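Local coordinates for pilin (Streptococcus pyogenes serotype M1, PDB 3GLD), which builds the shaft of the bacterial pilus as its major, covalently linked subunit, needed for adhesion to host cells, bacterial aggregation and biofilm formation, at residues T163-V168 against D283-F288; K196-K201 against P209-A214; E200-G205 against G227-V232; D240-E245 against T274-S279. The protein carries 2 engineered substitutions. All blocks are in the same frame, centred on the assembly; numbering follows the deposited sequence.

Contact 1: T163-V168 against D283-F288; sequences TVKKKV and DMTITF
The Phe288 ring meets the carbonyl O of Lys165 at its edge, near the ring plane, and CG1 of Val164 obliquely, 3.9 Å from CD1. Its CG stands anti to the carbonyl carbon, and the Phe288 and Phe181 rings meet edge-to-face. Val164, Lys166, Ile286 and Phe288 share this inner face of the sheet. The backbones run parallel at 26°, with residues 163 to 166 paired in step with 285 to 288. Five N-H...O bonds join them; the shortest, Phe288 N to Lys165 O at 2.7 Å, leaves nearly along the C=O axis. On the other face, Lys165 bends at chi3 (69°) and lays CD on Thr285 CG2 at 3.7 Å, side by side with Thr287. A water accepts from Lys165 NZ at 3.1 Å and donates to Thr287 OG1. Lys166 bends at chi2 (77°), so that CD and CE pass 3.7 Å from Phe288 O. Its NZ is covalently joined to Asn290 and hydrogen-bonded to Glu245, beside Phe179. Two parallel strands are thus fastened both by main-chain bonds and by an isopeptide; the apolar surroundings probably helped the lysine lose its proton before reacting.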
# COMPACT_ATOMS: atom_id res chain seq x y z
N THR A 163 -6.35 8.19 -17.28
CA THR A 163 -7.47 8.49 -18.18
C THR A 163 -6.91 8.67 -19.59
O THR A 163 -5.93 9.38 -19.80
CB THR A 163 -8.21 9.75 -17.71
OG1 THR A 163 -8.69 9.52 -16.39
CG2 THR A 163 -9.44 10.13 -18.61
N VAL A 164 -7.49 7.98 -20.57
CA VAL A 164 -7.09 8.16 -21.97
C VAL A 164 -8.26 8.71 -22.75
O VAL A 164 -9.34 8.14 -22.74
CB VAL A 164 -6.57 6.83 -22.63
CG1 VAL A 164 -6.11 7.09 -24.10
CG2 VAL A 164 -5.45 6.22 -21.80
N LYS A 165 -8.04 9.83 -23.42
CA LYS A 165 -9.11 10.55 -24.08
C LYS A 165 -8.81 10.65 -25.56
O LYS A 165 -7.64 10.79 -25.94
CB LYS A 165 -9.22 11.97 -23.52
CG LYS A 165 -9.71 12.03 -22.10
CD LYS A 165 -9.65 13.46 -21.52
CE LYS A 165 -10.65 14.41 -22.16
NZ LYS A 165 -10.63 15.73 -21.46
N LYS A 166 -9.86 10.58 -26.38
CA LYS A 166 -9.74 10.83 -27.82
C LYS A 166 -10.49 12.12 -28.16
O LYS A 166 -11.64 12.32 -27.77
CB LYS A 166 -10.33 9.67 -28.62
CG LYS A 166 -10.37 9.93 -30.15
CD LYS A 166 -8.97 9.74 -30.71
CE LYS A 166 -8.77 10.60 -31.92
NZ LYS A 166 -7.45 10.29 -32.54
N LYS A 167 -9.80 13.00 -28.88
CA LYS A 167 -10.36 14.24 -29.36
C LYS A 167 -10.21 14.25 -30.90
O LYS A 167 -9.11 14.03 -31.43
CB LYS A 167 -9.61 15.42 -28.74
CG LYS A 167 -10.08 16.77 -29.24
CD LYS A 167 -9.25 17.91 -28.62
CE LYS A 167 -10.00 19.24 -28.69
NZ LYS A 167 -9.29 20.27 -27.85
N VAL A 168 -11.30 14.51 -31.62
CA VAL A 168 -11.22 14.68 -33.09
C VAL A 168 -11.38 16.15 -33.46
O VAL A 168 -12.31 16.81 -32.99
CB VAL A 168 -12.25 13.80 -33.83
CG1 VAL A 168 -12.26 14.13 -35.33
CG2 VAL A 168 -11.94 12.32 -33.60
N ASP A 283 -2.93 11.79 -10.57
CA ASP A 283 -3.83 11.31 -11.64
C ASP A 283 -3.27 11.77 -12.99
O ASP A 283 -2.85 12.92 -13.15
CB ASP A 283 -5.23 11.88 -11.43
CG ASP A 283 -6.00 11.20 -10.32
OD1 ASP A 283 -5.85 9.96 -10.11
OD2 ASP A 283 -6.85 11.88 -9.70
N MET A 284 -3.23 10.86 -13.96
CA MET A 284 -2.66 11.15 -15.26
C MET A 284 -3.75 11.25 -16.31
O MET A 284 -4.59 10.37 -16.40
CB MET A 284 -1.66 10.07 -15.66
CG MET A 284 -1.15 10.18 -17.12
SD MET A 284 -0.23 11.70 -17.44
CE MET A 284 1.43 11.20 -16.93
N THR A 285 -3.72 12.30 -17.15
CA THR A 285 -4.63 12.36 -18.29
C THR A 285 -3.87 12.49 -19.59
O THR A 285 -3.05 13.40 -19.75
CB THR A 285 -5.64 13.51 -18.15
OG1 THR A 285 -6.37 13.35 -16.95
CG2 THR A 285 -6.65 13.50 -19.32
N ILE A 286 -4.13 11.57 -20.52
CA ILE A 286 -3.46 11.51 -21.80
C ILE A 286 -4.52 11.62 -22.89
O ILE A 286 -5.43 10.78 -22.98
CB ILE A 286 -2.66 10.21 -21.97
CG1 ILE A 286 -1.68 10.03 -20.79
CG2 ILE A 286 -1.94 10.21 -23.32
CD1 ILE A 286 -0.76 8.85 -20.91
N THR A 287 -4.37 12.65 -23.72
CA THR A 287 -5.32 12.96 -24.78
C THR A 287 -4.70 12.76 -26.16
O THR A 287 -3.67 13.35 -26.49
CB THR A 287 -5.80 14.39 -24.64
OG1 THR A 287 -6.20 14.61 -23.28
CG2 THR A 287 -6.99 14.70 -25.62
N PHE A 288 -5.34 11.90 -26.94
CA PHE A 288 -4.96 11.72 -28.34
C PHE A 288 -5.85 12.61 -29.21
O PHE A 288 -7.07 12.49 -29.22
CB PHE A 288 -5.09 10.25 -28.74
CG PHE A 288 -4.01 9.37 -28.19
CD1 PHE A 288 -4.06 8.91 -26.86
CD2 PHE A 288 -2.94 8.98 -28.99
CE1 PHE A 288 -3.07 8.08 -26.36
CE2 PHE A 288 -1.95 8.14 -28.50
CZ PHE A 288 -2.01 7.68 -27.17
O HOH W 1 -6.82 10.16 -14.53
O HOH W 2 -8.00 16.58 -22.85

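Contact 2: K196-K201 against P209-A214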
# COMPACT_ATOMS: atom_id res chain seq x y z
N LYS A 196 -4.74 -8.15 -12.16
CA LYS A 196 -5.77 -7.38 -12.89
C LYS A 196 -5.92 -5.96 -12.37
O LYS A 196 -5.86 -5.73 -11.15
CB LYS A 196 -7.15 -8.06 -12.81
CG LYS A 196 -7.22 -9.53 -13.31
CD LYS A 196 -7.17 -9.64 -14.81
CE LYS A 196 -7.41 -11.11 -15.26
NZ LYS A 196 -6.14 -11.91 -15.33
N VAL A 197 -6.14 -5.02 -13.29
CA VAL A 197 -6.56 -3.67 -12.94
C VAL A 197 -7.90 -3.35 -13.60
O VAL A 197 -8.21 -3.88 -14.70
CB VAL A 197 -5.52 -2.57 -13.32
CG1 VAL A 197 -4.17 -2.86 -12.67
CG2 VAL A 197 -5.39 -2.42 -14.82
N MET A 198 -8.67 -2.49 -12.95
CA MET A 198 -10.01 -2.18 -13.38
C MET A 198 -9.98 -1.02 -14.37
O MET A 198 -9.31 -0.01 -14.14
CB MET A 198 -10.87 -1.80 -12.20
CG MET A 198 -10.98 -2.90 -11.15
SD MET A 198 -11.68 -2.29 -9.61
CE MET A 198 -13.42 -2.15 -9.99
N ILE A 199 -10.75 -1.17 -15.44
CA ILE A 199 -10.86 -0.15 -16.48
C ILE A 199 -12.33 0.20 -16.71
O ILE A 199 -13.17 -0.71 -16.85
CB ILE A 199 -10.17 -0.63 -17.77
CG1 ILE A 199 -8.66 -0.70 -17.52
CG2 ILE A 199 -10.48 0.34 -18.97
CD1 ILE A 199 -7.85 -1.16 -18.68
N GLU A 200 -12.63 1.50 -16.75
CA GLU A 200 -13.97 2.00 -17.04
C GLU A 200 -13.93 2.77 -18.35
O GLU A 200 -13.11 3.66 -18.48
CB GLU A 200 -14.48 2.96 -15.96
CG GLU A 200 -14.87 2.32 -14.64
CD GLU A 200 -15.44 3.34 -13.62
OE1 GLU A 200 -15.51 4.55 -13.95
OE2 GLU A 200 -15.80 2.91 -12.51
N LYS A 201 -14.81 2.43 -19.30
CA LYS A 201 -14.93 3.15 -20.56
C LYS A 201 -16.19 3.98 -20.55
O LYS A 201 -17.28 3.46 -20.27
CB LYS A 201 -14.93 2.18 -21.77
CG LYS A 201 -15.12 2.92 -23.11
CD LYS A 201 -14.88 2.01 -24.33
CE LYS A 201 -15.45 2.68 -25.58
NZ LYS A 201 -15.10 1.98 -26.84
N PRO A 209 -20.85 3.91 -17.48
CA PRO A 209 -19.54 3.43 -17.92
C PRO A 209 -19.44 1.90 -17.87
O PRO A 209 -20.08 1.28 -17.01
CB PRO A 209 -18.58 4.07 -16.93
CG PRO A 209 -19.31 5.28 -16.42
CD PRO A 209 -20.74 4.87 -16.37
N VAL A 210 -18.68 1.33 -18.81
CA VAL A 210 -18.52 -0.12 -18.97
C VAL A 210 -17.22 -0.57 -18.31
O VAL A 210 -16.16 0.01 -18.58
CB VAL A 210 -18.54 -0.53 -20.47
CG1 VAL A 210 -18.06 -1.96 -20.65
CG2 VAL A 210 -19.96 -0.36 -21.08
N GLN A 211 -17.30 -1.59 -17.44
CA GLN A 211 -16.13 -2.15 -16.74
C GLN A 211 -15.50 -3.33 -17.47
O GLN A 211 -16.17 -4.31 -17.84
CB GLN A 211 -16.49 -2.66 -15.33
CG GLN A 211 -17.22 -1.71 -14.43
CD GLN A 211 -16.29 -0.67 -13.83
OE1 GLN A 211 -15.07 -0.88 -13.70
NE2 GLN A 211 -16.86 0.47 -13.47
N THR A 212 -14.19 -3.25 -17.61
CA THR A 212 -13.38 -4.35 -18.08
C THR A 212 -12.20 -4.43 -17.13
O THR A 212 -12.05 -3.59 -16.22
CB THR A 212 -12.86 -4.11 -19.52
OG1 THR A 212 -12.36 -2.77 -19.64
CG2 THR A 212 -13.96 -4.33 -20.54
N GLU A 213 -11.35 -5.42 -17.36
CA GLU A 213 -10.09 -5.56 -16.64
C GLU A 213 -8.95 -5.72 -17.62
O GLU A 213 -9.13 -6.25 -18.71
CB GLU A 213 -10.14 -6.78 -15.69
CG GLU A 213 -11.20 -6.67 -14.57
CD GLU A 213 -11.40 -7.99 -13.79
OE1 GLU A 213 -11.20 -9.08 -14.35
OE2 GLU A 213 -11.80 -7.91 -12.60
N ALA A 214 -7.78 -5.21 -17.24
CA ALA A 214 -6.54 -5.41 -17.98
C ALA A 214 -5.60 -6.22 -17.11
O ALA A 214 -5.63 -6.10 -15.88
CB ALA A 214 -5.91 -4.09 -18.31
O HOH W 3 -13.50 0.75 -12.06
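A beta hairpin brings strand 196-202 back against strand 210-215, antiparallel, in the second domain of the pilin. Six main-chain hydrogen bonds hold the ladder in three hydrogen-bonded pairs: Val197 with Ala214, Ile199 with Thr212, and Lys201 with Val210. The straightest runs from Thr212 N to Ile199 O at 2.8 Å, whereas Ile199 N reaches Thr212 O from above the carbonyl plane.

On one face Glu200 and Gln211 lie side by side and point the same way. Glu200 is extended beyond CG, while Gln211 folds at chi2 (-77°), which carries its amide back over the glutamate. Gln211 NE2 gives a 2.8 Å bond to Glu200 OE2, which it meets from above the carboxylate plane, though the acceptor lies in the plane of the amide; the two flat groups stand 83° apart. A water donates to both Gln211 OE1, at 2.8 Å, and Glu200 OE2, so the pair is bridged twice.

The other face is largely apolar at the Ala214 end. Ile199 CD1 comes down on Ala214 CB at 3.5 Å, and Val197 CG2, in the crowded position between N and C, meets the same methyl group at 3.9 Å. Thr212 OG1, also in the crowded position, sits 3.6 Å from Ile199 CB and is hydrogen-bonded to Tyr220 OH. Lys201 stretches out from this face to bond Thr223 O. Leu183 and Leu185 of strand 179-185 cover Ile199 and Val197, and Val232 packs beside them from the neighbouring strand. A mainly polar outer face and a more apolar inner one are typical of a hairpin at the margin of a beta sandwich.

Contact 3: E200-G205 against G227-V232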
# COMPACT_ATOMS: atom_id res chain seq x y z
N GLU A 200 -12.63 1.50 -16.75
CA GLU A 200 -13.97 2.00 -17.04
C GLU A 200 -13.93 2.77 -18.35
O GLU A 200 -13.11 3.66 -18.48
CB GLU A 200 -14.48 2.96 -15.96
CG GLU A 200 -14.87 2.32 -14.64
CD GLU A 200 -15.44 3.34 -13.62
OE1 GLU A 200 -15.51 4.55 -13.95
OE2 GLU A 200 -15.80 2.91 -12.51
N LYS A 201 -14.81 2.43 -19.30
CA LYS A 201 -14.93 3.15 -20.56
C LYS A 201 -16.19 3.98 -20.55
O LYS A 201 -17.28 3.46 -20.27
CB LYS A 201 -14.93 2.18 -21.77
CG LYS A 201 -15.12 2.92 -23.11
CD LYS A 201 -14.88 2.01 -24.33
CE LYS A 201 -15.45 2.68 -25.58
NZ LYS A 201 -15.10 1.98 -26.84
N THR A 202 -16.05 5.27 -20.86
CA THR A 202 -17.17 6.22 -20.90
C THR A 202 -17.44 6.66 -22.34
O THR A 202 -16.52 7.02 -23.07
CB THR A 202 -16.88 7.44 -20.00
OG1 THR A 202 -16.62 6.98 -18.67
CG2 THR A 202 -18.05 8.43 -19.97
N THR A 203 -18.71 6.59 -22.74
CA THR A 203 -19.17 7.01 -24.05
C THR A 203 -20.16 8.14 -23.86
O THR A 203 -20.75 8.30 -22.80
CB THR A 203 -19.86 5.85 -24.82
OG1 THR A 203 -21.00 5.38 -24.08
CG2 THR A 203 -18.89 4.69 -25.04
N LYS A 204 -20.31 8.96 -24.89
CA LYS A 204 -21.30 10.01 -24.86
C LYS A 204 -22.68 9.35 -24.78
O LYS A 204 -22.90 8.27 -25.34
CB LYS A 204 -21.14 10.88 -26.11
CG LYS A 204 -19.67 11.14 -26.47
CD LYS A 204 -19.45 12.07 -27.65
CE LYS A 204 -19.66 13.53 -27.27
NZ LYS A 204 -18.69 14.44 -27.95
N GLY A 205 -23.59 9.96 -24.03
CA GLY A 205 -24.97 9.48 -24.01
C GLY A 205 -25.43 8.85 -22.72
O GLY A 205 -24.88 9.12 -21.64
N GLY A 227 -14.51 12.41 -27.90
CA GLY A 227 -15.26 12.65 -26.67
C GLY A 227 -15.44 11.42 -25.77
O GLY A 227 -16.14 11.49 -24.76
N GLU A 228 -14.81 10.31 -26.10
CA GLU A 228 -14.90 9.13 -25.22
C GLU A 228 -13.61 8.96 -24.44
O GLU A 228 -12.58 9.54 -24.80
CB GLU A 228 -15.21 7.87 -26.06
CG GLU A 228 -16.56 7.95 -26.75
CD GLU A 228 -16.95 6.68 -27.52
OE1 GLU A 228 -16.07 5.85 -27.86
OE2 GLU A 228 -18.16 6.52 -27.76
N SER A 229 -13.65 8.15 -23.37
CA SER A 229 -12.43 7.89 -22.64
C SER A 229 -12.46 6.52 -21.95
O SER A 229 -13.54 5.95 -21.71
CB SER A 229 -12.19 9.00 -21.60
OG SER A 229 -13.22 8.99 -20.60
N ILE A 230 -11.28 6.00 -21.65
CA ILE A 230 -11.14 4.94 -20.66
C ILE A 230 -10.38 5.51 -19.45
O ILE A 230 -9.69 6.53 -19.57
CB ILE A 230 -10.41 3.68 -21.18
CG1 ILE A 230 -8.95 3.98 -21.58
CG2 ILE A 230 -11.21 3.02 -22.33
CD1 ILE A 230 -8.07 2.74 -21.50
N LYS A 231 -10.53 4.84 -18.30
CA LYS A 231 -9.86 5.22 -17.08
C LYS A 231 -9.51 3.93 -16.32
O LYS A 231 -10.40 3.15 -15.96
CB LYS A 231 -10.77 6.11 -16.21
CG LYS A 231 -10.02 6.77 -15.02
CD LYS A 231 -10.96 7.25 -13.93
CE LYS A 231 -11.86 8.36 -14.40
NZ LYS A 231 -12.50 9.07 -13.24
N VAL A 232 -8.22 3.71 -16.13
CA VAL A 232 -7.72 2.67 -15.25
C VAL A 232 -7.94 3.25 -13.83
O VAL A 232 -7.29 4.22 -13.45
CB VAL A 232 -6.24 2.39 -15.53
CG1 VAL A 232 -5.70 1.25 -14.63
CG2 VAL A 232 -6.04 2.03 -16.98
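Lys201 and Ile230 cross obliquely on the inner face of an antiparallel strand pair, which joins strand 196-202 to strand 229-236 in the mixed sheet of the second domain. CB of Lys201 rests on Ile230 CG2 at 3.9 Å, and this branch of the isoleucine lies anti to the carbonyl carbon, while CG1 takes the crowded position (chi1 64°). The rest of the lysine, CG anti to the backbone N and the chain extended, runs obliquely across Glu228. Lys201 NZ stays 4.1 Å from Glu228 OE1, beyond a salt bridge, and bonds Thr223 O instead; OE1 accepts from Lys225 N. The negative charge nearby probably still steadies the ammonium group. Glu228 and Thr203 lie side by side, pointing the same way. Glu228 CB passes 3.4 Å from Thr202 O. On the opposite face, Thr202 CB faces Ser229 OG. Four backbone bonds set this register: Thr202 N meets Ser229 O at 2.7 Å nearly along the C=O axis, whereas the bond from Lys231 N to Glu200 O is bent to 137°. At the far end of Glu228, OE2 sits 3.4 Å from the Thr203 CG2 methyl.

Contact 4: D240-E245 against T274-S279; sequences DYVVTE and TEQETS
Strand 240-245 runs antiparallel to 274-279, with Tyr241 and Glu277 as a hydrogen-bonded pair (Tyr241 N to Glu277 O 2.7 Å) and Asp240 opposite Thr278 as a non-hydrogen-bonded one. Farther along, a side chain enters the ladder: Thr274 OG1, in the crowded position between N and C (chi1 62°), accepts from Val243 N at 2.9 Å, while Thr274 N bonds Val243 O at 3.0 Å. The same hydroxyl donates to Glu275 O, so it is gripped on two sides.

Tyr241, itself in the crowded position (chi1 66°), points the same way as Glu277. Glu277 CB lies over one face of the Tyr241 ring, 3.8 Å from its centroid and displaced toward CZ, a CH-pi contact; the glutamate then bends at chi2 and carries its carboxylate off to a salt bridge with Lys267. Leu162, Leu185 and Met284 also pack on this tyrosine.

On the other face Asp240 lies beside Thr278. Thr278 OG1 donates to Asp240 OD1 at 2.6 Å, from 51° out of the carboxylate plane. Gln276 NE2 adds a weak bond to Asp240 OD2 at 3.2 Å, and its OE1 accepts from Lys186 NZ. Strand 240-245 ends at Glu245, the residue that promotes isopeptide formation. This is the edge of one sheet in a beta sandwich whose core holds the intramolecular isopeptide of Gram-positive pilins.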
# COMPACT_ATOMS: atom_id res chain seq x y z
N ASP A 240 5.24 1.08 -14.73
CA ASP A 240 5.50 1.59 -16.08
C ASP A 240 4.38 1.23 -17.02
O ASP A 240 3.74 0.18 -16.87
CB ASP A 240 6.82 1.05 -16.63
CG ASP A 240 8.01 1.52 -15.84
OD1 ASP A 240 7.83 2.30 -14.89
OD2 ASP A 240 9.14 1.12 -16.17
N TYR A 241 4.14 2.09 -18.00
CA TYR A 241 3.13 1.80 -19.00
C TYR A 241 3.38 2.57 -20.31
O TYR A 241 4.10 3.56 -20.34
CB TYR A 241 1.72 2.07 -18.45
CG TYR A 241 1.43 3.52 -18.15
CD1 TYR A 241 0.94 4.37 -19.15
CD2 TYR A 241 1.65 4.04 -16.87
CE1 TYR A 241 0.69 5.71 -18.88
CE2 TYR A 241 1.41 5.36 -16.59
CZ TYR A 241 0.92 6.20 -17.60
OH TYR A 241 0.67 7.52 -17.33
N VAL A 242 2.76 2.06 -21.38
CA VAL A 242 2.76 2.71 -22.68
C VAL A 242 1.33 2.66 -23.19
O VAL A 242 0.65 1.62 -23.08
CB VAL A 242 3.66 1.96 -23.70
CG1 VAL A 242 3.77 2.77 -25.01
CG2 VAL A 242 5.06 1.71 -23.14
N VAL A 243 0.87 3.78 -23.74
CA VAL A 243 -0.39 3.83 -24.48
C VAL A 243 -0.10 4.20 -25.93
O VAL A 243 0.59 5.18 -26.20
CB VAL A 243 -1.37 4.89 -23.93
CG1 VAL A 243 -2.74 4.73 -24.59
CG2 VAL A 243 -1.48 4.79 -22.39
N THR A 244 -0.65 3.43 -26.87
CA THR A 244 -0.47 3.74 -28.28
C THR A 244 -1.79 3.62 -29.04
O THR A 244 -2.57 2.70 -28.81
CB THR A 244 0.53 2.78 -28.95
OG1 THR A 244 -0.12 1.54 -29.18
CG2 THR A 244 1.75 2.55 -28.12
N GLU A 245 -2.02 4.56 -29.94
CA GLU A 245 -3.11 4.46 -30.91
C GLU A 245 -2.57 3.85 -32.21
O GLU A 245 -1.42 4.06 -32.55
CB GLU A 245 -3.61 5.87 -31.18
CG GLU A 245 -4.77 6.00 -32.16
CD GLU A 245 -5.16 7.46 -32.40
OE1 GLU A 245 -5.56 8.16 -31.45
OE2 GLU A 245 -5.08 7.90 -33.55
N THR A 274 2.70 7.29 -26.46
CA THR A 274 3.41 7.82 -25.30
C THR A 274 4.81 7.20 -25.31
O THR A 274 5.04 6.17 -25.93
CB THR A 274 2.69 7.50 -23.95
OG1 THR A 274 2.63 6.07 -23.73
CG2 THR A 274 1.29 8.09 -23.94
N GLU A 275 5.74 7.84 -24.62
CA GLU A 275 6.95 7.12 -24.23
C GLU A 275 6.56 6.20 -23.06
O GLU A 275 5.41 6.19 -22.62
CB GLU A 275 8.03 8.11 -23.79
CG GLU A 275 8.50 9.08 -24.86
CD GLU A 275 9.26 10.25 -24.26
OE1 GLU A 275 9.00 10.59 -23.07
OE2 GLU A 275 10.12 10.83 -24.97
N GLN A 276 7.51 5.42 -22.55
CA GLN A 276 7.25 4.66 -21.34
C GLN A 276 7.08 5.62 -20.16
O GLN A 276 7.99 6.36 -19.81
CB GLN A 276 8.37 3.64 -21.08
CG GLN A 276 8.07 2.69 -19.92
CD GLN A 276 8.56 1.28 -20.17
OE1 GLN A 276 8.09 0.60 -21.09
NE2 GLN A 276 9.50 0.83 -19.36
N GLU A 277 5.88 5.65 -19.61
CA GLU A 277 5.59 6.48 -18.45
C GLU A 277 5.67 5.60 -17.22
O GLU A 277 5.42 4.39 -17.31
CB GLU A 277 4.18 7.06 -18.54
CG GLU A 277 4.01 8.24 -19.47
CD GLU A 277 4.92 9.40 -19.14
OE1 GLU A 277 5.03 9.79 -17.96
OE2 GLU A 277 5.53 9.95 -20.08
N THR A 278 6.00 6.21 -16.08
CA THR A 278 5.95 5.57 -14.77
C THR A 278 4.91 6.26 -13.91
O THR A 278 4.95 7.47 -13.73
CB THR A 278 7.32 5.62 -14.07
OG1 THR A 278 8.25 4.86 -14.85
CG2 THR A 278 7.26 5.03 -12.67
N SER A 279 3.96 5.49 -13.39
CA SER A 279 2.85 6.08 -12.65
C SER A 279 3.33 6.65 -11.32
O SER A 279 4.18 6.06 -10.65
CB SER A 279 1.73 5.08 -12.44
OG SER A 279 2.13 4.04 -11.59

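How the contacts relate
Coming from the N terminus, the chain enters the second domain on strand 151-169, whose end pairs with 283-288 only after 114 intervening residues. Contact 1 therefore closes the outermost loop, and the other three nest inside it. Contact 2 closes first, as a local hairpin; contact 3 starts from the same strand, sharing Glu200 and Lys201, and closes a longer loop that takes in the return strand 210-215. Contact 4 follows in series. Contacts 2, 3 and 1 build successive joints of one sheet, 229-236 pairing with 151-169 through Ile230 O and Val164 N. Contact 4 belongs to the facing sheet, and Lys166 and Glu245 bridge the two where contact 1 touches it.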